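Local coordinates for protein 3-phytase (Klebsiella pneumoniae, PDB 2WNH) that probably hydrolyses phytate (inositol hexakisphosphate) as a 3-phytase of the histidine acid phosphatase family, at residues 21-25 against 291-297; 298-302 against 388-392. The protein carries 3 engineered substitutions. All blocks are in the same frame, centred on the assembly; numbering follows the deposited sequence. Where two conformers were deposited one is given.

Contact 1: 21-25 against 291-297; sequences ELSRH and DTNIAMV
A strand end and the first turns of a helix can bring two distant sequence motifs together, here RHGxRxP, beginning at Arg24, and HD, ending at Asp291, the signatures that form the active site in histidine acid phosphatases. Strand 21-24 is extended; helix 291-297 crosses it at -135°, with axes 8.0 Å apart at closest approach. The CA atoms of Leu22 and Ile294 lie 7.1 Å apart, those of Arg24 and Asp291 5.6 Å. Leu22 (t, p) places CD2 3.7 Å from Ile294 CG1 and 4.1 Å from Val297 CG2. Ile294 (m, t) reaches further along the strand, its CD1 3.8 Å from Arg24 CB. Arg24, fully trans, forms a purely electrostatic salt bridge, NH2 to Asp291 OD2 at 3.5 Å, the oxygen lying over the guanidinium face. Water 1 accepts from Arg24 NE and Asp291 N, each 2.9 Å away. Arg24 also forms a salt bridge with Glu212 and a hydrogen bond to Ile315 O. Strand 14-24 runs between strands 284-289 and 320-328, while helix 256-274 packs on Leu22, Asn293 and Val297.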
loop_
_atom_site.group_PDB
_atom_site.type_symbol
_atom_site.label_atom_id
_atom_site.label_comp_id
_atom_site.label_asym_id
_atom_site.label_seq_id
_atom_site.Cartn_x
_atom_site.Cartn_y
_atom_site.Cartn_z
ATOM N N GLU B 21 21.308 -20.306 3.518
ATOM C CA GLU B 21 20.728 -20.276 4.858
ATOM C C GLU B 21 20.125 -21.623 5.266
ATOM O O GLU B 21 19.428 -22.287 4.459
ATOM C CB GLU B 21 19.641 -19.196 4.899
ATOM C CG GLU B 21 18.968 -19.022 6.253
ATOM C CD GLU B 21 18.139 -17.752 6.320
ATOM O OE1 GLU B 21 17.749 -17.240 5.263
ATOM O OE2 GLU B 21 17.930 -17.234 7.439
ATOM N N LEU B 22 20.429 -22.013 6.512
ATOM C CA LEU B 22 19.893 -23.222 7.139
ATOM C C LEU B 22 19.068 -22.800 8.352
ATOM O O LEU B 22 19.630 -22.414 9.378
ATOM C CB LEU B 22 21.041 -24.173 7.565
ATOM C CG LEU B 22 20.593 -25.467 8.293
ATOM C CD1 LEU B 22 19.709 -26.363 7.394
ATOM C CD2 LEU B 22 21.791 -26.259 8.835
ATOM N N SER B 23 17.746 -22.929 8.237
ATOM C CA SER B 23 16.802 -22.484 9.242
ATOM C C SER B 23 16.253 -23.669 10.020
ATOM O O SER B 23 16.019 -24.729 9.436
ATOM C CB SER B 23 15.617 -21.801 8.555
ATOM O OG SER B 23 14.657 -21.333 9.506
ATOM N N ARG B 24 15.997 -23.463 11.315
ATOM C CA ARG B 24 15.213 -24.407 12.095
ATOM C C ARG B 24 13.759 -24.133 11.767
ATOM O O ARG B 24 13.387 -22.994 11.428
ATOM C CB ARG B 24 15.440 -24.197 13.613
ATOM C CG ARG B 24 14.798 -25.298 14.460
ATOM C CD ARG B 24 14.845 -25.009 15.964
ATOM N NE ARG B 24 14.004 -26.002 16.674
ATOM C CZ ARG B 24 13.697 -25.963 17.973
ATOM N NH1 ARG B 24 14.178 -25.002 18.749
ATOM N NH2 ARG B 24 12.882 -26.888 18.493
ATOM N N HIS B 25 12.925 -25.157 11.886
ATOM C CA HIS B 25 11.480 -24.915 11.835
ATOM C C HIS B 25 11.050 -23.961 12.969
ATOM O O HIS B 25 11.797 -23.727 13.932
ATOM C CB HIS B 25 10.733 -26.245 11.883
ATOM C CG HIS B 25 11.024 -27.040 13.112
ATOM N ND1 HIS B 25 10.543 -26.695 14.358
ATOM C CD2 HIS B 25 11.756 -28.169 13.284
ATOM C CE1 HIS B 25 10.967 -27.580 15.248
ATOM N NE2 HIS B 25 11.705 -28.482 14.622
ATOM N N ASP B 291 16.758 -28.563 14.535
ATOM C CA ASP B 291 17.833 -28.113 15.399
ATOM C C ASP B 291 18.974 -29.126 15.400
ATOM O O ASP B 291 20.128 -28.743 15.470
ATOM C CB ASP B 291 17.343 -27.806 16.826
ATOM C CG ASP B 291 16.457 -28.909 17.430
ATOM O OD1 ASP B 291 16.317 -30.030 16.880
ATOM O OD2 ASP B 291 15.895 -28.636 18.504
ATOM N N THR B 292 18.634 -30.411 15.300
ATOM C CA THR B 292 19.627 -31.486 15.168
ATOM C C THR B 292 20.645 -31.206 14.039
ATOM O O THR B 292 21.869 -31.317 14.213
ATOM C CB THR B 292 18.888 -32.808 14.894
ATOM O OG1 THR B 292 18.037 -33.089 16.015
ATOM C CG2 THR B 292 19.879 -33.973 14.738
ATOM N N ASN B 293 20.116 -30.839 12.874
ATOM C CA ASN B 293 20.943 -30.552 11.710
ATOM C C ASN B 293 21.834 -29.330 11.926
ATOM O O ASN B 293 23.034 -29.357 11.613
ATOM C CB ASN B 293 20.056 -30.356 10.474
ATOM C CG ASN B 293 19.129 -31.526 10.227
ATOM O OD1 ASN B 293 17.935 -31.447 10.499
ATOM N ND2 ASN B 293 19.683 -32.635 9.755
ATOM N N ILE B 294 21.255 -28.252 12.449
ATOM C CA ILE B 294 22.025 -27.053 12.766
ATOM C C ILE B 294 23.142 -27.324 13.768
ATOM O O ILE B 294 24.266 -26.887 13.569
ATOM C CB ILE B 294 21.140 -25.885 13.240
ATOM C CG1 ILE B 294 20.220 -25.476 12.083
ATOM C CG2 ILE B 294 22.018 -24.710 13.691
ATOM C CD1 ILE B 294 19.094 -24.482 12.451
ATOM N N ALA B 295 22.823 -28.064 14.834
ATOM C CA ALA B 295 23.841 -28.431 15.829
ATOM C C ALA B 295 24.994 -29.223 15.211
ATOM O O ALA B 295 26.170 -28.939 15.493
ATOM C CB ALA B 295 23.208 -29.203 16.984
ATOM N N MET B 296 24.679 -30.200 14.379
ATOM C CA MET B 296 25.760 -30.987 13.767
ATOM C C MET B 296 26.631 -30.136 12.855
ATOM O O MET B 296 27.865 -30.199 12.905
ATOM C CB MET B 296 25.196 -32.198 13.058
ATOM C CG MET B 296 24.673 -33.231 14.043
ATOM S SD MET B 296 23.966 -34.674 13.240
ATOM C CE MET B 296 22.689 -33.993 12.205
ATOM N N VAL B 297 25.987 -29.316 12.025
ATOM C CA VAL B 297 26.722 -28.406 11.157
ATOM C C VAL B 297 27.638 -27.436 11.921
ATOM O O VAL B 297 28.821 -27.293 11.568
ATOM C CB VAL B 297 25.770 -27.664 10.203
ATOM C CG1 VAL B 297 26.550 -26.615 9.407
ATOM C CG2 VAL B 297 25.110 -28.675 9.271
HETATM O O HOH W 1 14.060 -28.734 15.632
#

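Contact 2: 298-302 against 388-392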
loop_
_atom_site.group_PDB
_atom_site.type_symbol
_atom_site.label_atom_id
_atom_site.label_comp_id
_atom_site.label_asym_id
_atom_site.label_seq_id
_atom_site.Cartn_x
_atom_site.Cartn_y
_atom_site.Cartn_z
ATOM N N ARG B 298 27.130 -26.763 12.957
ATOM C CA ARG B 298 27.964 -25.824 13.700
ATOM C C ARG B 298 29.095 -26.552 14.422
ATOM O O ARG B 298 30.172 -26.005 14.578
ATOM C CB ARG B 298 27.160 -24.918 14.659
ATOM C CG ARG B 298 26.344 -25.633 15.731
ATOM C CD ARG B 298 27.067 -25.765 17.087
ATOM N NE ARG B 298 26.220 -26.518 18.020
ATOM C CZ ARG B 298 25.212 -25.975 18.708
ATOM N NH1 ARG B 298 24.945 -24.684 18.559
ATOM N NH2 ARG B 298 24.461 -26.718 19.537
ATOM N N THR B 299 28.844 -27.782 14.870
ATOM C CA THR B 299 29.944 -28.573 15.457
ATOM C C THR B 299 31.078 -28.815 14.460
ATOM O O THR B 299 32.255 -28.607 14.786
ATOM C CB THR B 299 29.413 -29.862 16.136
ATOM O OG1 THR B 299 28.739 -29.466 17.329
ATOM C CG2 THR B 299 30.553 -30.816 16.506
ATOM N N LEU B 300 30.724 -29.224 13.242
ATOM C CA LEU B 300 31.726 -29.437 12.188
ATOM C C LEU B 300 32.444 -28.145 11.823
ATOM O O LEU B 300 33.650 -28.137 11.529
ATOM C CB LEU B 300 31.093 -30.110 10.956
ATOM C CG LEU B 300 30.534 -31.526 11.169
ATOM C CD1 LEU B 300 29.905 -31.989 9.892
ATOM C CD2 LEU B 300 31.637 -32.465 11.615
ATOM N N MET B 301 31.715 -27.029 11.876
ATOM C CA MET B 301 32.306 -25.688 11.664
ATOM C C MET B 301 33.206 -25.243 12.801
ATOM O O MET B 301 33.944 -24.269 12.647
ATOM C CB MET B 301 31.212 -24.632 11.446
ATOM C CG MET B 301 30.372 -24.826 10.193
ATOM S SD MET B 301 28.878 -23.796 10.254
ATOM C CE MET B 301 29.450 -22.328 9.427
ATOM N N ASN B 302 33.118 -25.928 13.948
ATOM C CA ASN B 302 33.768 -25.471 15.191
ATOM C C ASN B 302 33.316 -24.055 15.583
ATOM O O ASN B 302 34.110 -23.206 15.990
ATOM C CB ASN B 302 35.299 -25.567 15.069
ATOM C CG ASN B 302 35.991 -25.845 16.402
ATOM O OD1 ASN B 302 37.213 -25.759 16.483
ATOM N ND2 ASN B 302 35.235 -26.202 17.431
ATOM N N LEU B 388 36.321 -23.917 7.704
ATOM C CA LEU B 388 34.994 -24.415 8.078
ATOM C C LEU B 388 34.782 -25.883 7.715
ATOM O O LEU B 388 33.952 -26.571 8.336
ATOM C CB LEU B 388 33.895 -23.561 7.427
ATOM C CG LEU B 388 33.779 -22.150 8.009
ATOM C CD1 LEU B 388 32.952 -21.272 7.043
ATOM C CD2 LEU B 388 33.185 -22.102 9.409
ATOM N N GLY B 389 35.517 -26.355 6.712
ATOM C CA GLY B 389 35.350 -27.708 6.204
ATOM C C GLY B 389 36.301 -28.761 6.767
ATOM O O GLY B 389 36.197 -29.925 6.388
ATOM N N GLN B 390 37.186 -28.363 7.681
ATOM C CA GLN B 390 38.266 -29.250 8.186
ATOM C C GLN B 390 37.788 -30.564 8.787
ATOM O O GLN B 390 38.511 -31.557 8.737
ATOM C CB GLN B 390 39.019 -28.582 9.324
ATOM C CG GLN B 390 39.858 -27.416 8.995
ATOM C CD GLN B 390 40.383 -26.792 10.275
ATOM O OE1 GLN B 390 41.304 -27.332 10.898
ATOM N NE2 GLN B 390 39.776 -25.670 10.701
ATOM N N ARG B 391 36.621 -30.537 9.437
ATOM C CA ARG B 391 36.131 -31.669 10.206
ATOM C C ARG B 391 35.176 -32.524 9.400
ATOM O O ARG B 391 34.669 -33.506 9.920
ATOM C CB ARG B 391 35.419 -31.203 11.489
ATOM C CG ARG B 391 36.328 -30.598 12.548
ATOM C CD ARG B 391 35.522 -29.969 13.688
ATOM N NE ARG B 391 36.298 -29.948 14.923
ATOM C CZ ARG B 391 35.802 -29.691 16.137
ATOM N NH1 ARG B 391 34.514 -29.399 16.310
ATOM N NH2 ARG B 391 36.607 -29.716 17.194
ATOM N N ILE B 392 34.935 -32.175 8.135
ATOM C CA ILE B 392 34.062 -32.990 7.278
ATOM C C ILE B 392 34.681 -34.386 7.132
ATOM O O ILE B 392 35.886 -34.511 6.913
ATOM C CB ILE B 392 33.851 -32.337 5.887
ATOM C CG1 ILE B 392 32.889 -31.139 6.019
ATOM C CG2 ILE B 392 33.315 -33.352 4.855
ATOM C CD1 ILE B 392 32.916 -30.141 4.839
HETATM O O HOH W 2 34.235 -29.093 9.068
#
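How a helix C-terminus can be tied to a distant turn is well illustrated here. At Thr299 the backbone O accepts from Arg391 NH1 at 2.8 Å and, within the helix end, from Asn302 N at 2.9 Å; its hydroxyl is bound to Asp254. Leu300 comes next: its CD2 lies 4.0 Å from Arg391 CB, and its carbonyl O receives a bond from water 2 (2.7 Å). That water also donates to Leu388 O (2.6 Å) and accepts from Arg391 N (2.8 Å), bridging two carbonyls that stand 3.6 Å apart, Leu300 O to Leu388 O. Met301 CE then meets Leu388 CD2 at 3.7 Å. Asn302, with positive phi, ends the helix in a Schellman motif, and its ND2 lies over the Arg391 guanidinium, 3.5 Å from NH1; as both are donors, this is packing without a bond. Facing it, Gly389 to Ile392 form a type I turn that presents Arg391. Helix 256-274 flanks Leu300, whereas Met301 and Leu388 both rest on strand 334-342, Met301 also touching strand 320-328.

Overall arrangement
Helix 291-301 serves both contacts in series, each holding one of its ends. Contact 1, centred about 4 Å from the centre of the chain, fixes the N-terminal turns to the strand that leads into the RHGxRxP motif, consistent with a role in shaping the active site. Contact 2, centred about 16 Å from the chain centre, ties the C-terminal turn to the segment following helix 381-388. The two contact centres lie about 13 Å apart. Common neighbours join them: helix 256-274 packs beside both, and Leu321 touches Val297 from one and Met301 from the other. A bound sodium ion lies about 13 Å from the Thr299 side chain, too distant to belong to contact 2.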